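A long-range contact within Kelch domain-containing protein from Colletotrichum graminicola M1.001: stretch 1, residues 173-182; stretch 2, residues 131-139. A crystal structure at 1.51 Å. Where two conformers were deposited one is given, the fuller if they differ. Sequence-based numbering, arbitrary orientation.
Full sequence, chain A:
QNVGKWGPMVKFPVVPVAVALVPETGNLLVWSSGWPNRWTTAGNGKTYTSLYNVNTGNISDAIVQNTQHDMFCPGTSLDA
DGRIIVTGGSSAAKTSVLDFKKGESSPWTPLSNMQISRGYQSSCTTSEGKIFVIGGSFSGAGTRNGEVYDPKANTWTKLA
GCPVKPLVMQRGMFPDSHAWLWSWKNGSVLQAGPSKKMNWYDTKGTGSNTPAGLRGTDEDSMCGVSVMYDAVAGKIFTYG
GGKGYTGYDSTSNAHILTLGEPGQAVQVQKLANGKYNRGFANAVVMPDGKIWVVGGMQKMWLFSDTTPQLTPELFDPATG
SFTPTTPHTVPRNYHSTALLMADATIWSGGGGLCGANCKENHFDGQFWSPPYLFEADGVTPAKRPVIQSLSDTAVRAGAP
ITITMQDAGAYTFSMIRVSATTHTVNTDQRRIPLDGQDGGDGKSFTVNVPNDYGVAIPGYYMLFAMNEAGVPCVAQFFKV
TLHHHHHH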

ATOM      1  N   MET A 173      -1.471 -10.622  20.344  0.58 18.22           N
ATOM      2  CA  MET A 173      -2.800 -10.465  19.731  0.58 16.91           C
ATOM      3  C   MET A 173      -2.754 -10.564  18.233  0.58 16.65           C
ATOM      4  O   MET A 173      -1.749 -10.241  17.598  0.58 14.17           O
ATOM      5  CB  MET A 173      -3.385  -9.083  20.073  0.58 18.31           C
ATOM      6  CG  MET A 173      -3.521  -8.934  21.545  0.58 18.25           C
ATOM      7  SD  MET A 173      -3.332  -7.222  22.005  0.58 20.82           S
ATOM      8  CE  MET A 173      -4.327  -6.321  20.787  0.58 19.32           C
ATOM      9  N   PHE A 174      -3.864 -11.020  17.676  1.00 15.90           N
ATOM     10  CA  PHE A 174      -4.074 -11.107  16.221  1.00 15.75           C
ATOM     11  C   PHE A 174      -2.833 -11.659  15.512  1.00 17.21           C
ATOM     12  O   PHE A 174      -2.355 -11.043  14.534  1.00 14.83           O
ATOM     13  CB  PHE A 174      -4.444  -9.728  15.670  1.00 17.03           C
ATOM     14  CG  PHE A 174      -5.556  -9.037  16.464  1.00 15.85           C
ATOM     15  CD1 PHE A 174      -6.706  -9.710  16.784  1.00 17.13           C
ATOM     16  CD2 PHE A 174      -5.388  -7.749  16.893  1.00 18.48           C
ATOM     17  CE1 PHE A 174      -7.706  -9.059  17.538  1.00 18.40           C
ATOM     18  CE2 PHE A 174      -6.390  -7.081  17.578  1.00 19.84           C
ATOM     19  CZ  PHE A 174      -7.535  -7.745  17.896  1.00 17.96           C
ATOM     20  N   PRO A 175      -2.245 -12.780  15.979  1.00 15.13           N
ATOM     21  CA  PRO A 175      -1.002 -13.220  15.423  1.00 15.40           C
ATOM     22  C   PRO A 175      -1.035 -13.725  13.945  1.00 14.14           C
ATOM     23  O   PRO A 175       0.057 -13.951  13.342  1.00 16.02           O
ATOM     24  CB  PRO A 175      -0.534 -14.331  16.413  1.00 15.69           C
ATOM     25  CG  PRO A 175      -1.846 -14.942  16.815  1.00 16.34           C
ATOM     26  CD  PRO A 175      -2.737 -13.748  17.017  1.00 15.14           C
ATOM     27  N   ASP A 176      -2.234 -13.917  13.425  1.00 14.38           N
ATOM     28  CA  ASP A 176      -2.479 -14.313  12.060  1.00 14.78           C
ATOM     29  C   ASP A 176      -2.796 -13.129  11.168  1.00 15.45           C
ATOM     30  O   ASP A 176      -3.233 -13.332  10.028  1.00 17.61           O
ATOM     31  CB  ASP A 176      -3.682 -15.244  12.079  1.00 16.16           C
ATOM     32  CG  ASP A 176      -4.965 -14.583  12.632  1.00 18.16           C
ATOM     33  OD1 ASP A 176      -4.967 -13.444  13.278  1.00 18.58           O
ATOM     34  OD2 ASP A 176      -6.045 -15.249  12.467  1.00 23.21           O
ATOM     35  N   SER A 177      -2.624 -11.903  11.636  1.00 13.76           N
ATOM     36  CA  SER A 177      -3.207 -10.740  10.939  1.00 13.47           C
ATOM     37  C   SER A 177      -2.098  -9.874  10.290  1.00 11.53           C
ATOM     38  O   SER A 177      -0.881 -10.018  10.630  1.00 12.51           O
ATOM     39  CB  SER A 177      -4.005  -9.941  11.936  1.00 16.19           C
ATOM     40  OG  SER A 177      -5.081 -10.817  12.361  1.00 15.99           O
ATOM     41  N   HIS A 178      -2.512  -8.960   9.420  1.00 11.06           N
ATOM     42  CA  HIS A 178      -1.632  -8.022   8.725  1.00 10.77           C
ATOM     43  C   HIS A 178      -0.451  -8.737   8.053  1.00 10.58           C
ATOM     44  O   HIS A 178       0.673  -8.221   8.071  1.00 11.77           O
ATOM     45  CB  HIS A 178      -1.127  -6.911   9.635  1.00 10.86           C
ATOM     46  CG  HIS A 178      -2.186  -6.238  10.430  1.00 10.98           C
ATOM     47  ND1 HIS A 178      -3.391  -5.823   9.938  1.00 12.16           N
ATOM     48  CD2 HIS A 178      -2.182  -5.937  11.737  1.00 12.58           C
ATOM     49  CE1 HIS A 178      -4.051  -5.199  10.889  1.00 13.27           C
ATOM     50  NE2 HIS A 178      -3.373  -5.309  12.012  1.00 12.66           N
ATOM     51  N   ALA A 179      -0.692  -9.877   7.443  1.00 11.54           N
ATOM     52  CA  ALA A 179       0.383 -10.534   6.703  1.00 10.55           C
ATOM     53  C   ALA A 179       0.988  -9.628   5.613  1.00 11.05           C
ATOM     54  O   ALA A 179       0.259  -8.807   4.963  1.00 12.04           O
ATOM     55  CB  ALA A 179      -0.107 -11.812   6.076  1.00 13.76           C
ATOM     56  N   TRP A 180       2.299  -9.763   5.423  1.00 10.72           N
ATOM     57  CA  TRP A 180       3.031  -8.991   4.404  1.00 10.87           C
ATOM     58  C   TRP A 180       2.893  -9.771   3.054  1.00 12.17           C
ATOM     59  O   TRP A 180       3.808 -10.422   2.636  1.00 13.00           O
ATOM     60  CB  TRP A 180       4.468  -8.819   4.797  1.00 11.28           C
ATOM     61  CG  TRP A 180       4.768  -8.187   6.091  1.00 10.91           C
ATOM     62  CD1 TRP A 180       3.898  -7.719   7.034  1.00 11.20           C
ATOM     63  CD2 TRP A 180       6.046  -8.070   6.655  1.00 10.99           C
ATOM     64  NE1 TRP A 180       4.561  -7.224   8.116  1.00 11.03           N
ATOM     65  CE2 TRP A 180       5.914  -7.456   7.933  1.00 11.59           C
ATOM     66  CE3 TRP A 180       7.332  -8.381   6.202  1.00 11.33           C
ATOM     67  CZ2 TRP A 180       7.030  -7.137   8.727  1.00 11.30           C
ATOM     68  CZ3 TRP A 180       8.412  -8.066   6.991  1.00 11.48           C
ATOM     69  CH2 TRP A 180       8.283  -7.483   8.227  1.00 11.82           C
ATOM     70  N   LEU A 181       1.765  -9.676   2.413  1.00 11.69           N
ATOM     71  CA  LEU A 181       1.480 -10.436   1.184  1.00 12.09           C
ATOM     72  C   LEU A 181       1.976  -9.716  -0.076  1.00 12.41           C
ATOM     73  O   LEU A 181       1.738  -8.501  -0.289  1.00 12.75           O
ATOM     74  CB  LEU A 181       0.033 -10.641   1.030  1.00 12.54           C
ATOM     75  CG  LEU A 181      -0.749 -11.360   2.157  1.00 13.21           C
ATOM     76  CD1 LEU A 181      -2.195 -11.550   1.774  1.00 14.09           C
ATOM     77  CD2 LEU A 181      -0.092 -12.682   2.477  1.00 13.97           C
ATOM     78  N   TRP A 182       2.745 -10.457  -0.859  1.00 10.14           N
ATOM     79  CA  TRP A 182       3.270  -9.951  -2.137  1.00 10.45           C
ATOM     80  C   TRP A 182       2.929 -10.928  -3.247  1.00 11.95           C
ATOM     81  O   TRP A 182       3.537 -11.989  -3.269  1.00 12.66           O
ATOM     82  CB  TRP A 182       4.778  -9.649  -2.034  1.00 11.62           C
ATOM     83  CG  TRP A 182       5.005  -8.500  -1.168  1.00 11.47           C
ATOM     84  CD1 TRP A 182       5.416  -8.487   0.125  1.00 13.04           C
ATOM     85  CD2 TRP A 182       4.646  -7.154  -1.490  1.00 10.75           C
ATOM     86  NE1 TRP A 182       5.363  -7.206   0.628  1.00 12.84           N
ATOM     87  CE2 TRP A 182       4.907  -6.363  -0.340  1.00 12.40           C
ATOM     88  CE3 TRP A 182       4.103  -6.566  -2.607  1.00 11.24           C
ATOM     89  CZ2 TRP A 182       4.593  -5.025  -0.297  1.00 12.41           C
ATOM     90  CZ3 TRP A 182       3.810  -5.255  -2.588  1.00 12.57           C
ATOM     91  CH2 TRP A 182       4.042  -4.486  -1.416  1.00 11.46           C
TER
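Stretch 2 (131-139) IFVIGGSFS

Leu181, in the m,t rotamer at the start of a strand, points its CA-to-CB bond toward stretch 2, where residues 131-134 are extended; its CD1 lies 4.1 Å from Phe132 CD2 and its CD2 4.1 Å from Ile134 CG2. Stretch 2 runs antiparallel to stretch 1: as the first chain advances from Phe174 to Leu181, its nearest partners step back from Ser137 through Gly135 to Val133. The chains lie closest near the middle, where Ser177 CA and Gly136 CA are 4.4 Å apart, and spread to 9.0 Å between Leu181 CA and Val133 CA. Across the wide end the gap is filled by side chains. A second apolar contact forms at the far end, with Phe174 CZ 4.3 Å from Phe138 CD1 at the edge of the Phe138 ring, and Phe174 CE1 lies 3.6 Å from Phe138 CA.

Between these contacts the backbones close in. A water donates to Ile134 O and Asp176 O, both at 2.9 Å, and accepts from Ala179 N at 3.0 Å, bridging the chains where they begin to diverge. Asp176 O also receives a CA-H...O contact from Gly135 CA at 3.2 Å and a weak hydrogen bond from Gly136 N at 3.5 Å. Such closeness depends on glycine: Gly135 has positive phi, and an ideal CB there would clash with Asp176 O at 1.9 Å.

The polar edge is built on a type I turn from Phe174 to Ser177, closed by Ser177 N donating to Phe174 O at 3.0 Å. The turn presents Asp176 and Ser177 to Ser137. Ser137 OG donates to Asp176 OD1 at 2.6 Å, while Ser137 N donates to Ser177 OG at 3.1 Å. Ser177 OG in turn donates to Asp176 OD1 at 2.8 Å, so the carboxylate oxygen gathers both serine hydroxyls.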

ATOM      1  N   ILE A 131      -8.505 -12.025  -6.040  1.00 14.78           N
ATOM      2  CA  ILE A 131      -8.229 -11.352  -4.740  1.00 15.56           C
ATOM      3  C   ILE A 131      -8.026 -12.409  -3.678  1.00 16.73           C
ATOM      4  O   ILE A 131      -8.998 -13.174  -3.373  1.00 17.77           O
ATOM      5  CB  ILE A 131      -9.295 -10.390  -4.266  1.00 15.64           C
ATOM      6  CG1 ILE A 131      -9.808  -9.406  -5.307  1.00 18.02           C
ATOM      7  CG2 ILE A 131      -8.867  -9.768  -2.976  1.00 16.58           C
ATOM      8  CD1 ILE A 131      -8.779  -8.510  -5.971  1.00 18.33           C
ATOM      9  N   PHE A 132      -6.835 -12.540  -3.142  1.00 15.32           N
ATOM     10  CA  PHE A 132      -6.478 -13.573  -2.124  1.00 14.67           C
ATOM     11  C   PHE A 132      -6.521 -12.917  -0.775  1.00 16.93           C
ATOM     12  O   PHE A 132      -5.925 -11.810  -0.597  1.00 14.91           O
ATOM     13  CB  PHE A 132      -5.100 -14.132  -2.409  1.00 15.84           C
ATOM     14  CG  PHE A 132      -4.552 -15.069  -1.407  1.00 15.60           C
ATOM     15  CD1 PHE A 132      -5.136 -16.319  -1.187  1.00 16.97           C
ATOM     16  CD2 PHE A 132      -3.461 -14.693  -0.622  1.00 17.10           C
ATOM     17  CE1 PHE A 132      -4.523 -17.235  -0.330  1.00 16.24           C
ATOM     18  CE2 PHE A 132      -2.898 -15.599   0.296  1.00 18.21           C
ATOM     19  CZ  PHE A 132      -3.429 -16.873   0.445  1.00 17.33           C
ATOM     20  N   VAL A 133      -7.176 -13.575   0.189  1.00 14.51           N
ATOM     21  CA  VAL A 133      -7.110 -13.080   1.594  1.00 14.14           C
ATOM     22  C   VAL A 133      -6.691 -14.207   2.504  1.00 16.77           C
ATOM     23  O   VAL A 133      -6.995 -15.404   2.232  1.00 16.34           O
ATOM     24  CB  VAL A 133      -8.429 -12.467   2.109  1.00 14.48           C
ATOM     25  CG1 VAL A 133      -8.970 -11.366   1.218  1.00 15.35           C
ATOM     26  CG2 VAL A 133      -9.545 -13.500   2.207  1.00 15.57           C
ATOM     27  N   ILE A 134      -6.014 -13.837   3.596  1.00 14.42           N
ATOM     28  CA  ILE A 134      -5.669 -14.812   4.583  1.00 14.60           C
ATOM     29  C   ILE A 134      -5.511 -14.140   5.932  1.00 15.42           C
ATOM     30  O   ILE A 134      -5.132 -12.969   6.036  1.00 14.87           O
ATOM     31  CB  ILE A 134      -4.421 -15.632   4.173  1.00 13.99           C
ATOM     32  CG1 ILE A 134      -4.275 -16.935   5.026  1.00 16.56           C
ATOM     33  CG2 ILE A 134      -3.131 -14.779   4.236  1.00 14.75           C
ATOM     34  CD1 ILE A 134      -3.286 -17.907   4.477  1.00 17.68           C
ATOM     35  N   GLY A 135      -5.783 -14.927   6.971  1.00 14.14           N
ATOM     36  CA  GLY A 135      -5.789 -14.393   8.331  1.00 14.06           C
ATOM     37  C   GLY A 135      -6.866 -13.429   8.701  1.00 13.31           C
ATOM     38  O   GLY A 135      -7.902 -13.289   8.046  1.00 15.27           O
ATOM     39  N   GLY A 136      -6.637 -12.728   9.798  1.00 13.71           N
ATOM     40  CA  GLY A 136      -7.472 -11.620  10.201  1.00 16.65           C
ATOM     41  C   GLY A 136      -8.396 -12.078  11.346  1.00 16.50           C
ATOM     42  O   GLY A 136      -9.534 -12.485  11.071  1.00 17.20           O
ATOM     43  N   SER A 137      -7.978 -11.810  12.582  1.00 14.41           N
ATOM     44  CA  SER A 137      -8.799 -12.195  13.753  1.00 16.13           C
ATOM     45  C   SER A 137      -9.298 -11.079  14.614  1.00 15.17           C
ATOM     46  O   SER A 137      -9.723 -11.284  15.793  1.00 16.07           O
ATOM     47  CB  SER A 137      -8.066 -13.320  14.499  1.00 17.64           C
ATOM     48  OG  SER A 137      -6.802 -12.935  14.998  1.00 17.71           O
ATOM     49  N   PHE A 138      -9.342  -9.872  14.075  1.00 14.90           N
ATOM     50  CA  PHE A 138     -10.012  -8.760  14.745  1.00 15.43           C
ATOM     51  C   PHE A 138     -11.486  -9.073  14.915  1.00 17.37           C
ATOM     52  O   PHE A 138     -12.080  -8.693  15.949  1.00 17.89           O
ATOM     53  CB  PHE A 138      -9.814  -7.484  13.997  1.00 15.42           C
ATOM     54  CG  PHE A 138     -10.703  -6.364  14.411  1.00 15.35           C
ATOM     55  CD1 PHE A 138     -10.433  -5.617  15.538  1.00 16.29           C
ATOM     56  CD2 PHE A 138     -11.801  -6.066  13.670  1.00 15.77           C
ATOM     57  CE1 PHE A 138     -11.288  -4.544  15.890  1.00 16.15           C
ATOM     58  CE2 PHE A 138     -12.667  -5.067  14.043  1.00 16.70           C
ATOM     59  CZ  PHE A 138     -12.409  -4.317  15.169  1.00 15.38           C
ATOM     60  N   SER A 139     -12.079  -9.632  13.882  1.00 16.58           N
ATOM     61  CA  SER A 139     -13.519  -9.940  13.848  1.00 16.15           C
ATOM     62  C   SER A 139     -13.619 -11.238  13.099  1.00 16.19           C
ATOM     63  O   SER A 139     -12.598 -11.801  12.660  1.00 18.99           O
ATOM     64  CB  SER A 139     -14.243  -8.807  13.168  1.00 16.85           C
ATOM     65  OG  SER A 139     -13.699  -8.730  11.840  1.00 18.57           O
TER
HETATM   66  O   HOH W   1      -3.048 -11.662   7.637  1.00 15.60           O